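Local atomic coordinates of development-specific protein S (Myxococcus xanthus, PDB entry 1NPS), a protein that is induced in large amounts during fruiting body formation and assembles on the surface of myxospores in the presence of calcium ions. Residues 5-13 / 67-76. Numbering follows the deposited sequence.
Sequences VFYNEDFQG and NAEELGPLNN. With CA (calcium ion), chain B.
With CG anti to its carbonyl carbon (chi1 -67°) and the chain extended beyond it, Glu9 runs alongside Glu70, while Asp10, with a similar first torsion (chi1 -58°), lies beside Glu69. This is the folded hairpin loop of the first Greek key of a beta/gamma-crystallin domain, the N-terminal one of protein S, meeting the loop between strands 61-64 and 80-85 of the second. One direct hydrogen bond joins the loops: Asp10 N reaches a lone pair of Glu69 O at 2.8 Å, in the carbonyl plane and nearly straight. Asp10 has a positive phi (58°), a conformation that aspartate and asparagine adopt more readily than most residues other than glycine, and beta-branched ones least of all. Farther out, the two carboxylates are an awkward pair, for Asp10 OD1 lies 2.9 Å from Glu69 OE2; such crowding of two acceptors may favour a proton on one of them.

Glu9 suits its place because its chain is long enough to bring OE2 to 3.4 Å from Glu70 CB and to accept a hydrogen bond from a water, which in turn accepts one from Leu71 N. Cut back to an alanine, this position would probably leave that water without its carboxylate partner and open a gap beside Glu70 CB. Farther along, Phe11 extends its ring across Asn67 and the Ala68 backbone, CZ coming 3.8 Å from Asn67 CB; Ala68 N lies at the ring edge. Asn67 gives OD1 to Val43 N, and it is CB that meets the ring.

At the other end calcium bridges the two motifs, with Thr37 and Ser39 completing the protein ligands. Tyr7 contributes only its main chain, leaving its hydroxyl to Glu34 N, whereas Asn76 uses a neutral amide oxygen: Tyr7 O stands 2.0 Å and Asn76 OD1 2.1 Å from the calcium ion.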
# COMPACT_ATOMS: atom_id res chain seq x y z
N VAL A 5 0.08 -1.90 5.74
CA VAL A 5 -0.53 -2.78 4.75
C VAL A 5 -0.76 -4.17 5.32
O VAL A 5 0.11 -4.73 5.98
CB VAL A 5 0.33 -2.86 3.46
CG1 VAL A 5 0.45 -1.46 2.83
CG2 VAL A 5 1.71 -3.42 3.78
N PHE A 6 -1.92 -4.75 5.00
CA PHE A 6 -2.29 -6.07 5.51
C PHE A 6 -2.47 -7.11 4.41
O PHE A 6 -2.85 -6.78 3.28
CB PHE A 6 -3.59 -5.97 6.33
CG PHE A 6 -3.47 -5.13 7.57
CD1 PHE A 6 -3.62 -3.75 7.51
CD2 PHE A 6 -3.17 -5.73 8.80
CE1 PHE A 6 -3.47 -2.97 8.65
CE2 PHE A 6 -3.03 -4.96 9.93
CZ PHE A 6 -3.18 -3.57 9.86
N TYR A 7 -2.15 -8.37 4.73
CA TYR A 7 -2.29 -9.44 3.75
C TYR A 7 -3.73 -9.83 3.44
O TYR A 7 -4.04 -10.25 2.32
CB TYR A 7 -1.48 -10.67 4.16
CG TYR A 7 -0.07 -10.67 3.61
CD1 TYR A 7 0.66 -9.47 3.50
CD2 TYR A 7 0.53 -11.85 3.17
CE1 TYR A 7 1.94 -9.46 2.96
CE2 TYR A 7 1.81 -11.85 2.63
CZ TYR A 7 2.52 -10.65 2.53
OH TYR A 7 3.78 -10.65 1.98
N ASN A 8 -4.62 -9.65 4.42
CA ASN A 8 -6.04 -9.95 4.26
C ASN A 8 -6.91 -8.71 4.49
O ASN A 8 -6.44 -7.71 5.05
CB ASN A 8 -6.49 -11.07 5.21
CG ASN A 8 -5.75 -12.38 4.96
OD1 ASN A 8 -5.27 -13.02 5.90
ND2 ASN A 8 -5.65 -12.78 3.70
N GLU A 9 -8.15 -8.77 4.02
CA GLU A 9 -9.10 -7.67 4.18
C GLU A 9 -9.47 -7.40 5.65
O GLU A 9 -9.20 -8.21 6.53
CB GLU A 9 -10.36 -7.93 3.35
CG GLU A 9 -10.12 -7.91 1.84
CD GLU A 9 -11.38 -7.99 0.99
OE1 GLU A 9 -12.41 -8.53 1.46
OE2 GLU A 9 -11.35 -7.53 -0.16
N ASP A 10 -10.07 -6.23 5.89
CA ASP A 10 -10.50 -5.83 7.24
C ASP A 10 -9.36 -5.80 8.24
O ASP A 10 -9.54 -6.14 9.39
CB ASP A 10 -11.63 -6.74 7.74
CG ASP A 10 -12.83 -6.77 6.81
OD1 ASP A 10 -13.16 -5.72 6.22
OD2 ASP A 10 -13.46 -7.84 6.68
N PHE A 11 -8.18 -5.41 7.78
CA PHE A 11 -6.99 -5.30 8.61
C PHE A 11 -6.62 -6.60 9.37
O PHE A 11 -6.34 -6.57 10.56
CB PHE A 11 -7.14 -4.12 9.59
CG PHE A 11 -7.80 -2.90 8.97
CD1 PHE A 11 -7.35 -2.38 7.75
CD2 PHE A 11 -8.89 -2.29 9.59
CE1 PHE A 11 -7.99 -1.29 7.16
CE2 PHE A 11 -9.53 -1.19 8.99
CZ PHE A 11 -9.07 -0.70 7.78
N GLN A 12 -6.58 -7.72 8.66
CA GLN A 12 -6.22 -8.99 9.29
C GLN A 12 -4.95 -9.54 8.66
O GLN A 12 -4.53 -9.07 7.62
CB GLN A 12 -7.34 -10.02 9.11
CG GLN A 12 -8.65 -9.67 9.78
CD GLN A 12 -8.75 -10.25 11.17
OE1 GLN A 12 -8.69 -11.46 11.35
NE2 GLN A 12 -8.94 -9.39 12.15
N GLY A 13 -4.37 -10.56 9.27
CA GLY A 13 -3.16 -11.16 8.73
C GLY A 13 -1.87 -10.37 8.85
O GLY A 13 -1.80 -9.36 9.53
N ASN A 67 -8.33 4.88 6.05
CA ASN A 67 -8.41 3.43 6.18
C ASN A 67 -9.26 2.78 5.09
O ASN A 67 -10.29 3.32 4.69
CB ASN A 67 -8.94 3.05 7.57
CG ASN A 67 -7.92 3.27 8.66
OD1 ASN A 67 -6.81 3.75 8.41
ND2 ASN A 67 -8.27 2.87 9.87
N ALA A 68 -8.79 1.64 4.59
CA ALA A 68 -9.50 0.91 3.53
C ALA A 68 -9.48 -0.57 3.86
O ALA A 68 -8.45 -1.22 3.74
CB ALA A 68 -8.83 1.16 2.19
N GLU A 69 -10.62 -1.08 4.32
CA GLU A 69 -10.78 -2.49 4.69
C GLU A 69 -10.63 -3.44 3.50
O GLU A 69 -10.45 -4.64 3.67
CB GLU A 69 -12.15 -2.72 5.32
CG GLU A 69 -13.32 -2.59 4.32
CD GLU A 69 -14.64 -3.10 4.86
OE1 GLU A 69 -15.29 -2.35 5.63
OE2 GLU A 69 -15.04 -4.24 4.52
N GLU A 70 -10.84 -2.91 2.30
CA GLU A 70 -10.73 -3.71 1.09
C GLU A 70 -10.24 -2.81 -0.05
O GLU A 70 -10.30 -1.59 0.05
CB GLU A 70 -12.07 -4.37 0.76
CG GLU A 70 -13.16 -3.45 0.29
CD GLU A 70 -13.93 -4.04 -0.89
OE1 GLU A 70 -13.52 -5.11 -1.41
OE2 GLU A 70 -14.92 -3.41 -1.32
N LEU A 71 -9.78 -3.42 -1.14
CA LEU A 71 -9.21 -2.67 -2.26
C LEU A 71 -9.87 -2.95 -3.61
O LEU A 71 -9.29 -2.64 -4.66
CB LEU A 71 -7.70 -2.95 -2.35
CG LEU A 71 -6.85 -2.51 -1.16
CD1 LEU A 71 -5.44 -2.98 -1.37
CD2 LEU A 71 -6.90 -1.00 -0.98
N GLY A 72 -11.04 -3.58 -3.58
CA GLY A 72 -11.74 -3.88 -4.81
C GLY A 72 -10.88 -4.56 -5.85
O GLY A 72 -10.25 -5.58 -5.55
N PRO A 73 -10.76 -3.98 -7.05
CA PRO A 73 -9.96 -4.55 -8.16
C PRO A 73 -8.45 -4.66 -7.94
O PRO A 73 -7.79 -5.46 -8.59
CB PRO A 73 -10.33 -3.64 -9.34
CG PRO A 73 -10.60 -2.31 -8.67
CD PRO A 73 -11.40 -2.72 -7.45
N LEU A 74 -7.89 -3.84 -7.05
CA LEU A 74 -6.46 -3.92 -6.78
C LEU A 74 -6.11 -4.92 -5.66
O LEU A 74 -4.95 -5.04 -5.27
CB LEU A 74 -5.86 -2.54 -6.51
CG LEU A 74 -5.31 -1.85 -7.78
CD1 LEU A 74 -6.44 -1.15 -8.55
CD2 LEU A 74 -4.23 -0.84 -7.41
N ASN A 75 -7.12 -5.61 -5.14
CA ASN A 75 -6.88 -6.59 -4.10
C ASN A 75 -5.92 -7.63 -4.65
O ASN A 75 -6.13 -8.14 -5.75
CB ASN A 75 -8.19 -7.26 -3.67
CG ASN A 75 -7.96 -8.45 -2.76
OD1 ASN A 75 -7.44 -8.30 -1.66
ND2 ASN A 75 -8.30 -9.63 -3.23
N ASN A 76 -4.87 -7.96 -3.88
CA ASN A 76 -3.88 -8.95 -4.31
C ASN A 76 -3.38 -8.64 -5.73
O ASN A 76 -3.20 -9.54 -6.55
CB ASN A 76 -4.46 -10.37 -4.25
CG ASN A 76 -4.64 -10.89 -2.81
OD1 ASN A 76 -4.13 -10.31 -1.83
ND2 ASN A 76 -5.33 -12.01 -2.68
CA CA B . -4.22 -10.31 0.28
O HOH W 1 -9.34 -5.93 -0.97
O HOH W 2 -3.73 -11.82 0.34